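Local coordinates for protein glycoside hydrolase family 81 (Clostridium thermocellum, PDB 6FOP) that probably hydrolyses beta-1,3-glucans such as laminarin as a glucanase of the cellulosome, at residues Asn321-Asp332 against Leu359-Phe368. Numbering follows the deposited sequence.
Sequences NRYINELALQAD and LGNISAKDRF. With MPD ((4S)-2-methyl-2,4-pentanediol), chain L.
Arg367 and Phe368, neighbours on helix 362-379, lie against residues 324-332 in the family 81 C-terminal domain, a member of the six-hairpin clan and probably an (alpha/alpha)6 barrel. Segments 321-329 and 362-368 run roughly parallel, their axes 9.4 Å apart at closest approach and inclined by 36°. The Arg367 guanidinium lays one face over the carbonyl of Ala328, with CZ 3.0 Å from Ala328 O; the angles are too poor for hydrogen bonds, so the attraction is probably electrostatic, cation against carbonyl dipole. A bend at chi3 turns the long arginine chain back over this carbonyl. Beside it, the Phe368 ring is met by small and branched side chains: Ala331 CB at its edge and, obliquely, Leu327 CD2, 3.7 Å from Phe368 CZ; Leu349 of helix 339-359 also touches the phenylalanine. Alanines suit the middle of the interface because they let the backbones approach, Ala328 CB lying 3.9 Å from Ala364 CB, while Ile324 CG2 presses tightly on the same Ala364 methyl. At the other end, Leu359 CD1 packs on Asn321 CA, and Gly360, with positive phi, closes helix 339-359 in a Schellman motif. Asparagine suits position 361 because one amide both accepts and donates: Asn361 OD1 N-caps the next helix, accepting from Ala364 N. With CG anti to the backbone N (chi1 -168°), the amide also reaches across the interface, where ND2 donates to Asn321 OD1 at 2.9 Å. Its second bond, to Asn325 OD1, is straighter at 162°, and ND2 sits above both acceptor carbonyl planes, not on a lone pair.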
ATOM      1  N   ASN A 321      20.815 -26.886  13.884  1.00 13.89           N
ATOM      2  CA  ASN A 321      21.739 -27.207  12.811  1.00 14.99           C
ATOM      3  C   ASN A 321      21.172 -28.305  11.935  1.00 13.99           C
ATOM      4  O   ASN A 321      21.316 -28.273  10.706  1.00 14.71           O
ATOM      5  CB  ASN A 321      23.100 -27.606  13.372  1.00 15.22           C
ATOM      6  CG  ASN A 321      24.137 -27.787  12.288  1.00 16.90           C
ATOM      7  OD1 ASN A 321      24.465 -26.858  11.586  1.00 17.51           O
ATOM      8  ND2 ASN A 321      24.634 -28.998  12.141  1.00 17.46           N
ATOM      9  N   ARG A 322      20.560 -29.309  12.563  1.00 13.25           N
ATOM     10  CA  ARG A 322      19.928 -30.347  11.764  1.00 13.66           C
ATOM     11  C   ARG A 322      18.791 -29.795  10.895  1.00 13.40           C
ATOM     12  O   ARG A 322      18.654 -30.188   9.717  1.00 14.28           O
ATOM     13  CB  ARG A 322      19.402 -31.484  12.659  1.00 14.32           C
ATOM     14  CG  ARG A 322      18.588 -32.526  11.895  1.00 14.69           C
ATOM     15  CD  ARG A 322      18.338 -33.764  12.730  1.00 15.88           C
ATOM     16  NE  ARG A 322      17.767 -33.474  14.038  1.00 16.18           N
ATOM     17  CZ  ARG A 322      16.480 -33.226  14.277  1.00 16.31           C
ATOM     18  NH1 ARG A 322      15.592 -33.235  13.281  1.00 16.45           N
ATOM     19  NH2 ARG A 322      16.090 -32.962  15.522  1.00 16.52           N
ATOM     20  N   TYR A 323      17.993 -28.891  11.448  1.00 13.63           N
ATOM     21  CA  TYR A 323      16.959 -28.258  10.638  1.00 12.83           C
ATOM     22  C   TYR A 323      17.543 -27.518   9.432  1.00 12.91           C
ATOM     23  O   TYR A 323      16.980 -27.569   8.342  1.00 13.70           O
ATOM     24  CB  TYR A 323      16.073 -27.300  11.473  1.00 13.59           C
ATOM     25  CG  TYR A 323      15.470 -27.889  12.724  1.00 13.40           C
ATOM     26  CD1 TYR A 323      15.239 -29.242  12.866  1.00 14.24           C
ATOM     27  CD2 TYR A 323      15.152 -27.071  13.805  1.00 13.76           C
ATOM     28  CE1 TYR A 323      14.707 -29.758  14.044  1.00 14.43           C
ATOM     29  CE2 TYR A 323      14.636 -27.564  14.975  1.00 14.81           C
ATOM     30  CZ  TYR A 323      14.456 -28.926  15.122  1.00 15.17           C
ATOM     31  OH  TYR A 323      13.930 -29.405  16.299  1.00 16.75           O
ATOM     32  N   ILE A 324      18.678 -26.864   9.640  1.00 13.32           N
ATOM     33  CA  ILE A 324      19.397 -26.198   8.547  1.00 13.44           C
ATOM     34  C   ILE A 324      19.844 -27.220   7.495  1.00 15.00           C
ATOM     35  O   ILE A 324      19.664 -26.995   6.310  1.00 15.05           O
ATOM     36  CB  ILE A 324      20.542 -25.339   9.088  1.00 14.23           C
ATOM     37  CG1 ILE A 324      19.978 -24.071   9.743  1.00 13.80           C
ATOM     38  CG2 ILE A 324      21.568 -25.006   8.012  1.00 14.18           C
ATOM     39  CD1 ILE A 324      19.356 -23.060   8.774  1.00 14.23           C
ATOM     40  N   ASN A 325      20.394 -28.351   7.939  1.00 15.12           N
ATOM     41  CA  ASN A 325      20.775 -29.409   6.991  1.00 15.58           C
ATOM     42  C   ASN A 325      19.586 -29.984   6.240  1.00 15.61           C
ATOM     43  O   ASN A 325      19.695 -30.295   5.049  1.00 16.59           O
ATOM     44  CB  ASN A 325      21.559 -30.515   7.693  1.00 16.70           C
ATOM     45  CG  ASN A 325      22.982 -30.102   8.014  1.00 17.26           C
ATOM     46  OD1 ASN A 325      23.585 -29.285   7.320  1.00 18.85           O
ATOM     47  ND2 ASN A 325      23.529 -30.677   9.054  1.00 18.23           N
ATOM     48  N   GLU A 326      18.458 -30.134   6.927  1.00 15.61           N
ATOM     49  CA  GLU A 326      17.257 -30.642   6.279  1.00 16.39           C
ATOM     50  C   GLU A 326      16.822 -29.664   5.171  1.00 15.58           C
ATOM     51  O   GLU A 326      16.482 -30.094   4.067  1.00 17.56           O
ATOM     52  CB  GLU A 326      16.144 -30.883   7.324  1.00 16.84           C
ATOM     53  CG  GLU A 326      16.452 -32.076   8.237  1.00 19.26           C
ATOM     54  CD  GLU A 326      15.581 -32.224   9.474  1.00 20.96           C
ATOM     55  OE1 GLU A 326      14.710 -31.373   9.729  1.00 22.44           O
ATOM     56  OE2 GLU A 326      15.781 -33.237  10.227  1.00 22.17           O
ATOM     57  N   LEU A 327      16.847 -28.372   5.462  1.00 15.51           N
ATOM     58  CA  LEU A 327      16.506 -27.387   4.454  1.00 14.50           C
ATOM     59  C   LEU A 327      17.518 -27.365   3.318  1.00 15.72           C
ATOM     60  O   LEU A 327      17.141 -27.192   2.154  1.00 16.37           O
ATOM     61  CB  LEU A 327      16.364 -26.004   5.098  1.00 15.37           C
ATOM     62  CG  LEU A 327      16.009 -24.875   4.134  1.00 15.97           C
ATOM     63  CD1 LEU A 327      14.661 -25.074   3.459  1.00 17.05           C
ATOM     64  CD2 LEU A 327      16.069 -23.571   4.875  1.00 16.03           C
ATOM     65  N   ALA A 328      18.803 -27.504   3.641  1.00 16.01           N
ATOM     66  CA  ALA A 328      19.833 -27.475   2.609  1.00 16.99           C
ATOM     67  C   ALA A 328      19.633 -28.563   1.561  1.00 17.13           C
ATOM     68  O   ALA A 328      19.923 -28.345   0.382  1.00 18.79           O
ATOM     69  CB  ALA A 328      21.221 -27.534   3.220  1.00 18.39           C
ATOM     70  N   LEU A 329      19.119 -29.720   1.972  1.00 17.64           N
ATOM     71  CA  LEU A 329      18.801 -30.776   0.990  1.00 20.02           C
ATOM     72  C   LEU A 329      17.759 -30.347  -0.039  1.00 18.73           C
ATOM     73  O   LEU A 329      17.737 -30.898  -1.156  1.00 22.38           O
ATOM     74  CB  LEU A 329      18.320 -32.048   1.678  1.00 22.97           C
ATOM     75  CG  LEU A 329      19.371 -32.776   2.501  1.00 27.06           C
ATOM     76  CD1 LEU A 329      18.694 -33.927   3.223  1.00 31.83           C
ATOM     77  CD2 LEU A 329      20.556 -33.266   1.673  1.00 30.48           C
ATOM     78  N   GLN A 330      16.909 -29.386   0.350  1.00 18.18           N
ATOM     79  CA  GLN A 330      15.858 -28.834  -0.497  1.00 19.88           C
ATOM     80  C   GLN A 330      16.178 -27.456  -1.046  1.00 17.11           C
ATOM     81  O   GLN A 330      15.291 -26.779  -1.550  1.00 18.88           O
ATOM     82  CB  GLN A 330      14.550 -28.779   0.296  1.00 23.07           C
ATOM     83  CG  GLN A 330      14.168 -30.065   1.013  1.00 27.07           C
ATOM     84  CD  GLN A 330      14.187 -31.295   0.135  1.00 33.34           C
ATOM     85  OE1 GLN A 330      14.553 -32.389   0.589  1.00 44.10           O
ATOM     86  NE2 GLN A 330      13.779 -31.140  -1.122  1.00 35.79           N
ATOM     87  N   ALA A 331      17.436 -27.031  -0.978  1.00 17.10           N
ATOM     88  CA  ALA A 331      17.809 -25.661  -1.372  1.00 17.62           C
ATOM     89  C   ALA A 331      17.488 -25.335  -2.818  1.00 17.54           C
ATOM     90  O   ALA A 331      17.212 -24.168  -3.130  1.00 18.43           O
ATOM     91  CB  ALA A 331      19.299 -25.410  -1.129  1.00 18.73           C
ATOM     92  N   ASP A 332      17.522 -26.339  -3.685  0.63 18.19           N
ATOM     93  CA  ASP A 332      17.262 -26.142  -5.100  0.63 20.72           C
ATOM     94  C   ASP A 332      15.869 -26.626  -5.530  0.63 21.10           C
ATOM     95  O   ASP A 332      15.647 -26.882  -6.721  0.63 24.14           O
ATOM     96  CB  ASP A 332      18.368 -26.827  -5.907  0.63 22.74           C
ATOM     97  CG  ASP A 332      18.429 -28.328  -5.674  0.63 26.26           C
ATOM     98  OD1 ASP A 332      17.781 -28.840  -4.712  0.63 27.17           O
ATOM     99  OD2 ASP A 332      19.135 -28.984  -6.468  0.63 32.23           O
ATOM    100  N   LEU A 359      25.598 -20.717  12.868  1.00 16.11           N
ATOM    101  CA  LEU A 359      25.965 -22.050  13.332  1.00 18.28           C
ATOM    102  C   LEU A 359      27.305 -22.525  12.830  1.00 17.87           C
ATOM    103  O   LEU A 359      27.784 -23.562  13.301  1.00 20.65           O
ATOM    104  CB  LEU A 359      24.891 -23.047  12.915  1.00 19.05           C
ATOM    105  CG  LEU A 359      23.545 -22.881  13.611  1.00 19.78           C
ATOM    106  CD1 LEU A 359      22.480 -23.588  12.796  1.00 20.71           C
ATOM    107  CD2 LEU A 359      23.560 -23.451  15.014  1.00 23.46           C
ATOM    108  N   GLY A 360      27.904 -21.822  11.880  1.00 17.83           N
ATOM    109  CA  GLY A 360      29.148 -22.287  11.246  1.00 18.27           C
ATOM    110  C   GLY A 360      28.910 -23.408  10.248  1.00 16.45           C
ATOM    111  O   GLY A 360      29.829 -24.149   9.903  1.00 18.49           O
ATOM    112  N   ASN A 361      27.684 -23.510   9.745  1.00 16.01           N
ATOM    113  CA  ASN A 361      27.337 -24.536   8.761  1.00 15.22           C
ATOM    114  C   ASN A 361      27.599 -23.999   7.345  1.00 14.57           C
ATOM    115  O   ASN A 361      26.727 -23.477   6.659  1.00 14.07           O
ATOM    116  CB  ASN A 361      25.906 -25.007   8.957  1.00 15.80           C
ATOM    117  CG  ASN A 361      25.604 -26.266   8.164  1.00 15.15           C
ATOM    118  OD1 ASN A 361      26.176 -26.484   7.079  1.00 15.38           O
ATOM    119  ND2 ASN A 361      24.728 -27.123   8.709  1.00 16.73           N
ATOM    120  N   ILE A 362      28.872 -24.034   6.984  1.00 14.43           N
ATOM    121  CA  ILE A 362      29.350 -23.470   5.730  1.00 14.88           C
ATOM    122  C   ILE A 362      28.776 -24.236   4.551  1.00 14.40           C
ATOM    123  O   ILE A 362      28.428 -23.635   3.537  1.00 15.31           O
ATOM    124  CB  ILE A 362      30.889 -23.402   5.687  1.00 16.14           C
ATOM    125  CG1 ILE A 362      31.409 -22.532   6.852  1.00 18.36           C
ATOM    126  CG2 ILE A 362      31.380 -22.918   4.334  1.00 16.78           C
ATOM    127  CD1 ILE A 362      30.864 -21.132   6.934  1.00 21.37           C
ATOM    128  N   SER A 363      28.632 -25.555   4.664  1.00 14.49           N
ATOM    129  CA  SER A 363      28.047 -26.356   3.581  0.57 15.14           C
ATOM    130  C   SER A 363      26.643 -25.849   3.244  1.00 14.91           C
ATOM    131  O   SER A 363      26.280 -25.643   2.076  1.00 15.98           O
ATOM    132  CB  SER A 363      27.952 -27.823   3.990  0.57 16.18           C
ATOM    133  OG  SER A 363      27.307 -28.571   2.976  0.57 19.11           O
ATOM    134  N   ALA A 364      25.851 -25.656   4.281  1.00 14.41           N
ATOM    135  CA  ALA A 364      24.461 -25.202   4.059  1.00 14.31           C
ATOM    136  C   ALA A 364      24.453 -23.750   3.570  1.00 14.20           C
ATOM    137  O   ALA A 364      23.725 -23.415   2.632  1.00 14.44           O
ATOM    138  CB  ALA A 364      23.645 -25.332   5.333  1.00 15.34           C
ATOM    139  N   LYS A 365      25.242 -22.883   4.212  1.00 14.02           N
ATOM    140  CA  LYS A 365      25.414 -21.492   3.737  1.00 14.95           C
ATOM    141  C   LYS A 365      25.716 -21.448   2.254  1.00 14.90           C
ATOM    142  O   LYS A 365      25.076 -20.704   1.497  1.00 15.10           O
ATOM    143  CB  LYS A 365      26.517 -20.750   4.521  1.00 17.46           C
ATOM    144  CG  LYS A 365      26.933 -19.409   3.941  1.00 20.02           C
ATOM    145  CD  LYS A 365      28.364 -19.053   4.268  1.00 24.47           C
ATOM    146  CE  LYS A 365      28.730 -17.673   3.730  1.00 29.84           C
ATOM    147  NZ  LYS A 365      30.151 -17.374   4.045  1.00 33.95           N
ATOM    148  N   ASP A 366      26.715 -22.217   1.841  1.00 14.82           N
ATOM    149  CA  ASP A 366      27.130 -22.220   0.452  1.00 15.54           C
ATOM    150  C   ASP A 366      26.004 -22.716  -0.480  1.00 15.92           C
ATOM    151  O   ASP A 366      25.819 -22.161  -1.580  1.00 16.89           O
ATOM    152  CB  ASP A 366      28.371 -23.093   0.262  1.00 16.33           C
ATOM    153  CG  ASP A 366      29.642 -22.480   0.826  1.00 18.91           C
ATOM    154  OD1 ASP A 366      29.684 -21.293   1.212  1.00 21.61           O
ATOM    155  OD2 ASP A 366      30.639 -23.253   0.892  1.00 21.39           O
ATOM    156  N   ARG A 367      25.249 -23.732  -0.049  1.00 15.26           N
ATOM    157  CA  ARG A 367      24.145 -24.222  -0.874  1.00 16.05           C
ATOM    158  C   ARG A 367      23.067 -23.124  -1.046  1.00 14.82           C
ATOM    159  O   ARG A 367      22.543 -22.913  -2.125  1.00 15.34           O
ATOM    160  CB  ARG A 367      23.528 -25.486  -0.285  1.00 19.11           C
ATOM    161  CG  ARG A 367      24.405 -26.699  -0.541  1.00 23.41           C
ATOM    162  CD  ARG A 367      23.630 -28.003  -0.608  1.00 32.04           C
ATOM    163  NE  ARG A 367      22.490 -27.980  -1.536  1.00 34.39           N
ATOM    164  CZ  ARG A 367      21.767 -29.058  -1.871  1.00 40.67           C
ATOM    165  NH1 ARG A 367      22.059 -30.280  -1.386  1.00 44.32           N
ATOM    166  NH2 ARG A 367      20.736 -28.917  -2.690  1.00 41.17           N
ATOM    167  N   PHE A 368      22.780 -22.425   0.043  1.00 12.82           N
ATOM    168  CA  PHE A 368      21.755 -21.386   0.008  1.00 13.00           C
ATOM    169  C   PHE A 368      22.199 -20.228  -0.882  1.00 14.13           C
ATOM    170  O   PHE A 368      21.463 -19.824  -1.782  1.00 14.81           O
ATOM    171  CB  PHE A 368      21.452 -20.867   1.425  1.00 13.30           C
ATOM    172  CG  PHE A 368      20.850 -21.887   2.375  1.00 13.73           C
ATOM    173  CD1 PHE A 368      20.064 -22.921   1.928  1.00 14.97           C
ATOM    174  CD2 PHE A 368      21.052 -21.767   3.746  1.00 13.37           C
ATOM    175  CE1 PHE A 368      19.510 -23.829   2.810  1.00 16.53           C
ATOM    176  CE2 PHE A 368      20.478 -22.674   4.621  1.00 15.01           C
ATOM    177  CZ  PHE A 368      19.734 -23.709   4.140  1.00 15.27           C
TER
HETATM  178  C1  MPD L 811      29.833 -26.428  13.102  1.00 40.46           C
HETATM  179  C2  MPD L 811      28.680 -27.335  12.684  1.00 38.72           C
HETATM  180  O2  MPD L 811      27.866 -26.659  11.685  1.00 35.98           O
HETATM  181  CM  MPD L 811      29.283 -28.584  12.042  1.00 36.53           C
HETATM  182  C3  MPD L 811      27.821 -27.804  13.875  1.00 42.21           C
HETATM  183  C4  MPD L 811      27.140 -26.767  14.797  1.00 45.43           C
HETATM  184  O4  MPD L 811      26.168 -27.406  15.659  1.00 46.78           O
HETATM  185  C5  MPD L 811      28.113 -26.085  15.751  1.00 49.91           C
HETATM  186  O   HOH W   1      19.683 -32.618  -2.257  1.00 51.31           O